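Local coordinates for protein phosphopantothenoylcysteine decarboxylase (Cryptococcus neoformans, PDB 6EOA) that binds flavin mononucleotide and probably decarboxylates phosphopantothenoylcysteine in coenzyme A biosynthesis, at residues Arg104-Trp112 with Cys152-Leu160; Gly33-Gly43 with Asn62-Ser73. All blocks are in the same frame, centred on the assembly; numbering follows the deposited sequence.

Interaction 1: residues Arg104-Trp112 with Cys152-Leu160; sequences RVWTDEDEW and CDSLATSLL. With FMN (flavin mononucleotide), chain B.
At the intersubunit flavin site, the N-terminal end of helix 155-162 meets the short, weakly bonded helical turn about 108-111, with D108 and L155 as the central pair. The evidence for a specific grip is a single short bond: L155 N donates to D108 OD1 at 2.6 Å with an N-H...O angle of 170°. It is straight at the hydrogen, yet it reaches the oxygen from above the carboxylate, 36° out of its plane. The carboxylate thus accepts an amide of the helix's first turn, where the helix dipole would probably stabilise its negative charge. S154 is the N-cap residue, and its CB lies 3.4 Å from D108 OD1.

L155 carries the apolar part. CG stands anti to the backbone N (chi1 172°), which carries the branch toward residues 106-111; from it CD2 reaches W106 CB at 3.7 Å, while CD1 lies 3.7 Å from E111 CD. The extended E111 chain ends against this leucine, its OE1 3.5 Å from L155 CA, and its CG also touches the flavin methyl C8M. That same methyl sits over one face of the W112 indole, 3.5 Å above the plane and displaced toward the rim, while the ribityl O2' lies at the ring's edge. On the other segment, S158 OG donates to C152 O at 3.0 Å.

Y75 of the second subunit stacks on W112, and D142 of that subunit accepts from C152 N. Within the chain, L123 of helix 123-130 packs on W106 and E111, H124 touches L155 and S158, and V68 of strand 63-69 lies against L155 and A156.

Interaction 2: residues Gly33-Gly43 with Asn62-Ser73; sequences GIFRVVLITSG and NIDVQVVATKAS. With FMN (flavin mononucleotide), chain C.
The F35 ring has I63 CG2 near its plane at the edge and meets the H236 ring with the planes at about 60°; the R36 guanidinium has I34 CG2 over the centre of one face, 4.2 Å above it. These groups belong to two parallel strands, 35-41 and 63-69, whose axes approach to 4.6 Å at 23°. The backbone ladder is regular: L39 uses both its backbone polar atoms on strand 63-69, its N donating to Q66 O and its O accepting from V68 N, each at 2.7 Å. Side chains alternate between two faces. V37 CG2 meets I63 CG2 at 3.9 Å on the face with F35, whereas V38 CG1 meets V68 CG2 at 4.0 Å on the other; I40 and V68 run alongside, pointing the same way.

Beyond the strands, both segments turn to the flavin phosphate. G43 N donates to O2P at 2.7 Å, and T70 OG1, placed between its backbone N and carbonyl carbon (chi1 69°), donates to O3P at 2.7 Å. A72 CB packs 3.5 Å from G43 CA. Helix 50-59 covers L39, T41, V65 and V67, completing a beta-alpha-beta unit of a Rossmann-like flavoprotein fold, with the cofactor phosphate at the C-terminal strand ends.

Overall arrangement
Interaction 2 comes first along the chain and closes before interaction 1 opens; their centres lie about 12 Å apart. They meet in one parallel sheet, where the short strand 105-106 lies beside strand 63-69: W106 N is 2.8 Å from V67 O and W106 O 2.9 Å from A69 N, both probable hydrogen bonds. A156 CA also packs 3.7 Å from V68 CG1, joining helix 155-162 to the same strand. Each contact touches a different flavin. Residues 33-43 and 62-73 bind the phosphate of one, while 104-112 and 152-160 meet the ring and ribityl chain of another, whose phosphate side is held by a second subunit. Both flavins thus lie between two subunits, consistent with assembly of the trimer completing the cofactor sites.

Interaction 1: residues Arg104-Trp112 with Cys152-Leu160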
# COMPACT_ATOMS: atom_id res chain seq x y z
N ARG A 104 -6.66 -18.98 17.67
CA ARG A 104 -6.54 -17.53 17.77
C ARG A 104 -6.59 -16.90 16.38
O ARG A 104 -6.00 -17.40 15.43
CB ARG A 104 -5.26 -17.14 18.50
CG ARG A 104 -4.51 -15.98 17.86
CD ARG A 104 -3.56 -15.31 18.84
NE ARG A 104 -4.26 -14.44 19.77
CZ ARG A 104 -3.68 -13.45 20.45
NH1 ARG A 104 -2.38 -13.20 20.30
NH2 ARG A 104 -4.40 -12.70 21.28
N VAL A 105 -7.33 -15.80 16.28
CA VAL A 105 -7.34 -14.99 15.08
C VAL A 105 -6.18 -14.01 15.14
O VAL A 105 -6.22 -13.04 15.88
CB VAL A 105 -8.67 -14.23 14.92
CG1 VAL A 105 -8.60 -13.26 13.76
CG2 VAL A 105 -9.84 -15.20 14.75
N TRP A 106 -5.13 -14.29 14.37
CA TRP A 106 -3.94 -13.44 14.35
C TRP A 106 -4.16 -12.19 13.50
O TRP A 106 -4.74 -12.26 12.41
CB TRP A 106 -2.72 -14.20 13.82
CG TRP A 106 -2.35 -15.44 14.60
CD1 TRP A 106 -2.66 -16.73 14.28
CD2 TRP A 106 -1.57 -15.50 15.80
NE1 TRP A 106 -2.14 -17.59 15.22
CE2 TRP A 106 -1.47 -16.86 16.16
CE3 TRP A 106 -0.96 -14.53 16.61
CZ2 TRP A 106 -0.77 -17.28 17.30
CZ3 TRP A 106 -0.28 -14.95 17.74
CH2 TRP A 106 -0.19 -16.31 18.07
N THR A 107 -3.69 -11.05 13.99
CA THR A 107 -3.75 -9.78 13.26
C THR A 107 -2.35 -9.17 13.12
O THR A 107 -1.38 -9.68 13.70
CB THR A 107 -4.67 -8.77 13.95
OG1 THR A 107 -4.15 -8.44 15.24
CG2 THR A 107 -6.08 -9.35 14.12
N ASP A 108 -2.24 -8.09 12.34
CA ASP A 108 -0.96 -7.40 12.14
C ASP A 108 -0.34 -6.97 13.46
O ASP A 108 0.88 -7.04 13.64
CB ASP A 108 -1.13 -6.18 11.23
CG ASP A 108 -1.52 -6.55 9.81
OD1 ASP A 108 -1.17 -7.66 9.36
OD2 ASP A 108 -2.19 -5.73 9.15
N GLU A 109 -1.18 -6.52 14.39
CA GLU A 109 -0.75 -6.03 15.69
C GLU A 109 0.08 -7.07 16.45
O GLU A 109 1.08 -6.73 17.09
CB GLU A 109 -1.96 -5.62 16.54
CG GLU A 109 -2.57 -4.26 16.19
CD GLU A 109 -3.16 -4.22 14.79
OE1 GLU A 109 -2.75 -3.34 14.00
OE2 GLU A 109 -4.03 -5.06 14.48
N ASP A 110 -0.34 -8.33 16.39
CA ASP A 110 0.34 -9.40 17.12
C ASP A 110 1.79 -9.57 16.68
O ASP A 110 2.65 -9.97 17.47
CB ASP A 110 -0.39 -10.74 16.94
CG ASP A 110 -1.82 -10.68 17.43
OD1 ASP A 110 -2.06 -10.15 18.53
OD2 ASP A 110 -2.71 -11.16 16.69
N GLU A 111 2.06 -9.27 15.42
CA GLU A 111 3.38 -9.51 14.85
C GLU A 111 4.42 -8.54 15.40
O GLU A 111 5.61 -8.86 15.46
CB GLU A 111 3.33 -9.42 13.33
CG GLU A 111 4.45 -10.16 12.64
CD GLU A 111 4.33 -10.14 11.14
OE1 GLU A 111 3.54 -9.32 10.62
OE2 GLU A 111 5.02 -10.94 10.48
N TRP A 112 3.98 -7.36 15.81
CA TRP A 112 4.90 -6.33 16.30
C TRP A 112 4.87 -6.22 17.82
O TRP A 112 5.19 -5.17 18.38
CB TRP A 112 4.57 -4.99 15.65
CG TRP A 112 4.72 -5.03 14.16
CD1 TRP A 112 3.72 -5.08 13.23
CD2 TRP A 112 5.95 -5.06 13.43
NE1 TRP A 112 4.25 -5.13 11.96
CE2 TRP A 112 5.62 -5.12 12.06
CE3 TRP A 112 7.30 -5.03 13.80
CZ2 TRP A 112 6.59 -5.15 11.06
CZ3 TRP A 112 8.26 -5.06 12.80
CH2 TRP A 112 7.90 -5.12 11.45
N CYS A 152 4.14 -6.74 0.75
CA CYS A 152 3.99 -7.53 1.97
C CYS A 152 4.10 -6.71 3.26
O CYS A 152 4.89 -7.04 4.14
CB CYS A 152 5.02 -8.67 1.99
SG CYS A 152 6.67 -8.23 1.39
N ASP A 153 3.27 -5.67 3.38
CA ASP A 153 3.29 -4.82 4.57
C ASP A 153 2.20 -5.18 5.57
O ASP A 153 1.68 -4.32 6.28
CB ASP A 153 3.18 -3.34 4.17
CG ASP A 153 1.99 -3.05 3.27
OD1 ASP A 153 1.13 -3.94 3.09
OD2 ASP A 153 1.91 -1.91 2.75
N SER A 154 1.85 -6.46 5.63
CA SER A 154 0.91 -6.96 6.63
C SER A 154 1.28 -8.39 6.99
O SER A 154 2.09 -9.01 6.31
CB SER A 154 -0.52 -6.87 6.11
OG SER A 154 -0.72 -7.77 5.04
N LEU A 155 0.68 -8.91 8.05
CA LEU A 155 0.94 -10.29 8.46
C LEU A 155 0.59 -11.26 7.35
O LEU A 155 1.37 -12.16 7.02
CB LEU A 155 0.15 -10.63 9.73
CG LEU A 155 0.20 -12.11 10.15
CD1 LEU A 155 1.64 -12.55 10.39
CD2 LEU A 155 -0.66 -12.34 11.38
N ALA A 156 -0.58 -11.06 6.75
CA ALA A 156 -1.08 -11.96 5.72
C ALA A 156 -0.15 -12.04 4.51
O ALA A 156 0.14 -13.13 4.01
CB ALA A 156 -2.47 -11.52 5.28
N THR A 157 0.32 -10.89 4.05
CA THR A 157 1.12 -10.84 2.84
C THR A 157 2.59 -11.19 3.11
O THR A 157 3.28 -11.69 2.22
CB THR A 157 1.04 -9.46 2.19
OG1 THR A 157 1.31 -8.46 3.17
CG2 THR A 157 -0.35 -9.22 1.62
N SER A 158 3.06 -10.91 4.32
CA SER A 158 4.40 -11.35 4.72
C SER A 158 4.45 -12.87 4.78
O SER A 158 5.44 -13.49 4.38
CB SER A 158 4.79 -10.75 6.07
OG SER A 158 5.20 -9.40 5.92
N LEU A 159 3.38 -13.48 5.28
CA LEU A 159 3.28 -14.93 5.36
C LEU A 159 3.34 -15.57 3.97
O LEU A 159 4.11 -16.49 3.73
CB LEU A 159 2.00 -15.35 6.07
CG LEU A 159 1.64 -16.84 5.98
CD1 LEU A 159 2.77 -17.71 6.50
CD2 LEU A 159 0.35 -17.13 6.74
N LEU A 160 2.51 -15.06 3.06
CA LEU A 160 2.47 -15.57 1.69
C LEU A 160 3.80 -15.39 0.97
O LEU A 160 4.26 -16.28 0.26
CB LEU A 160 1.34 -14.89 0.90
CG LEU A 160 -0.07 -15.36 1.25
CD1 LEU A 160 -1.10 -14.33 0.83
CD2 LEU A 160 -0.36 -16.70 0.60
N1 FMN B . 10.96 -8.24 5.79
C2 FMN B . 12.10 -8.35 5.01
O2 FMN B . 12.03 -8.15 3.80
N3 FMN B . 13.31 -8.68 5.60
C4 FMN B . 13.39 -8.90 6.96
O4 FMN B . 14.47 -9.19 7.47
C4A FMN B . 12.25 -8.79 7.75
N5 FMN B . 12.31 -9.02 9.11
C5A FMN B . 11.17 -8.90 9.88
C6 FMN B . 11.23 -9.12 11.26
C7 FMN B . 10.08 -9.00 12.04
C7M FMN B . 10.15 -9.24 13.52
C8 FMN B . 8.87 -8.67 11.44
C8M FMN B . 7.62 -8.55 12.25
C9 FMN B . 8.81 -8.46 10.07
C9A FMN B . 9.96 -8.57 9.29
N10 FMN B . 9.89 -8.35 7.92
C10 FMN B . 11.03 -8.46 7.15
C1' FMN B . 8.59 -7.99 7.27
C2' FMN B . 8.48 -6.48 7.12
O2' FMN B . 8.88 -5.82 8.30
C3' FMN B . 7.05 -6.09 6.77
O3' FMN B . 6.78 -6.56 5.47
C4' FMN B . 6.88 -4.57 6.82
O4' FMN B . 5.52 -4.23 6.80
C5' FMN B . 7.60 -3.93 5.64
O5' FMN B . 7.64 -2.53 5.82
P FMN B . 8.73 -1.65 5.03
O1P FMN B . 8.29 -1.52 3.58
O2P FMN B . 10.11 -2.28 5.07
O3P FMN B . 8.79 -0.29 5.67

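Interaction 2: residues Gly33-Gly43 with Asn62-Ser73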
# COMPACT_ATOMS: atom_id res chain seq x y z
N GLY A 33 -0.14 -37.39 12.62
CA GLY A 33 -1.31 -37.50 11.78
C GLY A 33 -2.19 -36.26 11.77
O GLY A 33 -3.41 -36.35 11.70
N ILE A 34 -1.56 -35.09 11.84
CA ILE A 34 -2.31 -33.84 11.88
C ILE A 34 -2.04 -32.98 10.65
O ILE A 34 -0.88 -32.78 10.26
CB ILE A 34 -1.97 -33.03 13.15
CG1 ILE A 34 -2.28 -33.87 14.39
CG2 ILE A 34 -2.75 -31.72 13.18
CD1 ILE A 34 -1.47 -33.48 15.61
N PHE A 35 -3.11 -32.50 10.02
CA PHE A 35 -3.01 -31.61 8.88
C PHE A 35 -3.26 -30.18 9.33
O PHE A 35 -4.26 -29.91 10.00
CB PHE A 35 -4.01 -32.01 7.79
CG PHE A 35 -3.85 -31.26 6.50
CD1 PHE A 35 -4.80 -30.32 6.11
CD2 PHE A 35 -2.77 -31.49 5.68
CE1 PHE A 35 -4.65 -29.63 4.92
CE2 PHE A 35 -2.62 -30.80 4.49
CZ PHE A 35 -3.56 -29.86 4.11
N ARG A 36 -2.36 -29.28 8.97
CA ARG A 36 -2.40 -27.92 9.49
C ARG A 36 -2.73 -26.89 8.41
O ARG A 36 -2.01 -26.75 7.43
CB ARG A 36 -1.07 -27.59 10.17
CG ARG A 36 -0.79 -28.47 11.38
CD ARG A 36 0.64 -28.37 11.86
NE ARG A 36 0.79 -28.96 13.19
CZ ARG A 36 1.14 -30.22 13.42
NH1 ARG A 36 1.39 -31.05 12.42
NH2 ARG A 36 1.24 -30.65 14.68
N VAL A 37 -3.83 -26.18 8.62
CA VAL A 37 -4.31 -25.20 7.66
C VAL A 37 -4.26 -23.80 8.24
O VAL A 37 -4.75 -23.57 9.34
CB VAL A 37 -5.77 -25.49 7.22
CG1 VAL A 37 -6.19 -24.55 6.11
CG2 VAL A 37 -5.91 -26.93 6.76
N VAL A 38 -3.65 -22.88 7.50
CA VAL A 38 -3.75 -21.47 7.84
C VAL A 38 -4.81 -20.83 6.96
O VAL A 38 -4.73 -20.86 5.73
CB VAL A 38 -2.40 -20.74 7.65
CG1 VAL A 38 -2.62 -19.23 7.67
CG2 VAL A 38 -1.42 -21.15 8.72
N LEU A 39 -5.84 -20.27 7.60
CA LEU A 39 -6.88 -19.56 6.87
C LEU A 39 -6.59 -18.06 6.86
O LEU A 39 -6.50 -17.44 7.91
CB LEU A 39 -8.25 -19.83 7.48
CG LEU A 39 -9.41 -19.03 6.89
CD1 LEU A 39 -9.76 -19.49 5.47
CD2 LEU A 39 -10.63 -19.10 7.80
N ILE A 40 -6.43 -17.49 5.67
CA ILE A 40 -6.28 -16.05 5.54
C ILE A 40 -7.60 -15.45 5.11
O ILE A 40 -8.15 -15.82 4.07
CB ILE A 40 -5.18 -15.65 4.54
CG1 ILE A 40 -3.83 -16.21 4.97
CG2 ILE A 40 -5.08 -14.13 4.44
CD1 ILE A 40 -2.70 -15.85 4.01
N THR A 41 -8.13 -14.53 5.92
CA THR A 41 -9.38 -13.85 5.61
C THR A 41 -9.09 -12.39 5.30
O THR A 41 -8.32 -11.74 6.02
CB THR A 41 -10.39 -13.94 6.77
OG1 THR A 41 -9.96 -13.13 7.87
CG2 THR A 41 -10.53 -15.39 7.25
N SER A 42 -9.68 -11.88 4.23
CA SER A 42 -9.45 -10.50 3.82
C SER A 42 -10.75 -9.70 3.80
O SER A 42 -11.81 -10.21 4.15
CB SER A 42 -8.77 -10.46 2.45
OG SER A 42 -9.60 -11.02 1.45
N GLY A 43 -10.65 -8.44 3.39
CA GLY A 43 -11.76 -7.51 3.51
C GLY A 43 -12.89 -7.65 2.50
O GLY A 43 -13.27 -6.68 1.85
N ASN A 62 -8.70 -34.77 12.12
CA ASN A 62 -7.24 -34.69 12.00
C ASN A 62 -6.75 -33.40 11.36
O ASN A 62 -5.70 -33.38 10.71
CB ASN A 62 -6.70 -35.88 11.21
CG ASN A 62 -6.93 -37.20 11.91
OD1 ASN A 62 -7.40 -38.17 11.31
ND2 ASN A 62 -6.59 -37.26 13.20
N ILE A 63 -7.51 -32.32 11.55
CA ILE A 63 -7.16 -31.03 10.98
C ILE A 63 -7.13 -29.96 12.05
O ILE A 63 -8.06 -29.84 12.85
CB ILE A 63 -8.15 -30.62 9.86
CG1 ILE A 63 -8.22 -31.69 8.77
CG2 ILE A 63 -7.76 -29.26 9.27
CD1 ILE A 63 -9.25 -31.40 7.70
N ASP A 64 -6.06 -29.17 12.07
CA ASP A 64 -5.99 -27.98 12.92
C ASP A 64 -5.99 -26.74 12.05
O ASP A 64 -5.56 -26.77 10.89
CB ASP A 64 -4.74 -28.00 13.80
CG ASP A 64 -4.81 -29.04 14.90
OD1 ASP A 64 -5.94 -29.40 15.31
OD2 ASP A 64 -3.74 -29.50 15.35
N VAL A 65 -6.49 -25.63 12.60
CA VAL A 65 -6.58 -24.40 11.83
C VAL A 65 -6.07 -23.20 12.62
O VAL A 65 -6.34 -23.06 13.81
CB VAL A 65 -8.04 -24.14 11.37
CG1 VAL A 65 -8.99 -24.09 12.55
CG2 VAL A 65 -8.12 -22.86 10.55
N GLN A 66 -5.29 -22.36 11.94
CA GLN A 66 -4.93 -21.06 12.47
C GLN A 66 -5.44 -20.00 11.50
O GLN A 66 -5.52 -20.23 10.29
CB GLN A 66 -3.42 -20.95 12.68
CG GLN A 66 -2.92 -21.74 13.88
CD GLN A 66 -3.65 -21.38 15.16
OE1 GLN A 66 -3.72 -20.21 15.54
NE2 GLN A 66 -4.19 -22.38 15.83
N VAL A 67 -5.80 -18.84 12.03
CA VAL A 67 -6.44 -17.81 11.23
C VAL A 67 -5.62 -16.53 11.16
O VAL A 67 -5.16 -16.02 12.19
CB VAL A 67 -7.84 -17.47 11.78
CG1 VAL A 67 -8.49 -16.36 10.96
CG2 VAL A 67 -8.71 -18.72 11.81
N VAL A 68 -5.43 -16.02 9.95
CA VAL A 68 -4.81 -14.71 9.75
C VAL A 68 -5.82 -13.74 9.15
O VAL A 68 -6.37 -13.99 8.08
CB VAL A 68 -3.58 -14.80 8.83
CG1 VAL A 68 -3.06 -13.40 8.51
CG2 VAL A 68 -2.51 -15.66 9.47
N ALA A 69 -6.07 -12.65 9.85
CA ALA A 69 -7.06 -11.68 9.41
C ALA A 69 -6.40 -10.37 9.01
O ALA A 69 -5.63 -9.80 9.78
CB ALA A 69 -8.10 -11.44 10.49
N THR A 70 -6.69 -9.90 7.81
CA THR A 70 -6.29 -8.56 7.42
C THR A 70 -7.13 -7.59 8.23
O THR A 70 -8.16 -7.98 8.78
CB THR A 70 -6.47 -8.31 5.93
OG1 THR A 70 -7.87 -8.26 5.62
CG2 THR A 70 -5.82 -9.41 5.12
N LYS A 71 -6.71 -6.33 8.32
CA LYS A 71 -7.44 -5.37 9.15
C LYS A 71 -8.88 -5.22 8.67
O LYS A 71 -9.80 -5.16 9.47
CB LYS A 71 -6.75 -4.01 9.17
CG LYS A 71 -7.53 -2.99 9.99
CD LYS A 71 -7.02 -1.57 9.83
CE LYS A 71 -7.51 -0.70 10.99
NZ LYS A 71 -7.46 0.76 10.67
N ALA A 72 -9.06 -5.16 7.36
CA ALA A 72 -10.39 -5.01 6.78
C ALA A 72 -11.31 -6.19 7.11
O ALA A 72 -12.50 -6.00 7.33
CB ALA A 72 -10.28 -4.84 5.27
N SER A 73 -10.76 -7.40 7.16
CA SER A 73 -11.58 -8.58 7.41
C SER A 73 -12.12 -8.60 8.83
O SER A 73 -13.16 -9.20 9.10
CB SER A 73 -10.79 -9.86 7.14
OG SER A 73 -9.90 -10.14 8.21
N1 FMN C . -13.62 -5.80 -1.61
C2 FMN C . -13.67 -7.01 -2.29
O2 FMN C . -12.75 -7.32 -3.06
N3 FMN C . -14.76 -7.85 -2.12
C4 FMN C . -15.79 -7.50 -1.27
O4 FMN C . -16.74 -8.26 -1.12
C4A FMN C . -15.73 -6.29 -0.58
N5 FMN C . -16.75 -5.92 0.28
C5A FMN C . -16.69 -4.72 0.96
C6 FMN C . -17.71 -4.35 1.83
C7 FMN C . -17.65 -3.14 2.52
C7M FMN C . -18.76 -2.74 3.45
C8 FMN C . -16.55 -2.30 2.34
C8M FMN C . -16.46 -0.99 3.06
C9 FMN C . -15.53 -2.67 1.47
C9A FMN C . -15.59 -3.88 0.78
N10 FMN C . -14.57 -4.25 -0.08
C10 FMN C . -14.64 -5.44 -0.76
C1' FMN C . -13.39 -3.34 -0.27
C2' FMN C . -12.24 -3.77 0.63
O2' FMN C . -12.71 -4.05 1.94
C3' FMN C . -11.17 -2.69 0.68
O3' FMN C . -10.57 -2.62 -0.59
C4' FMN C . -10.13 -3.02 1.75
O4' FMN C . -9.32 -1.89 2.00
C5' FMN C . -9.26 -4.18 1.29
O5' FMN C . -8.47 -4.63 2.36
P FMN C . -7.84 -6.11 2.33
O1P FMN C . -6.67 -6.13 1.36
O2P FMN C . -8.85 -7.15 1.90
O3P FMN C . -7.36 -6.44 3.72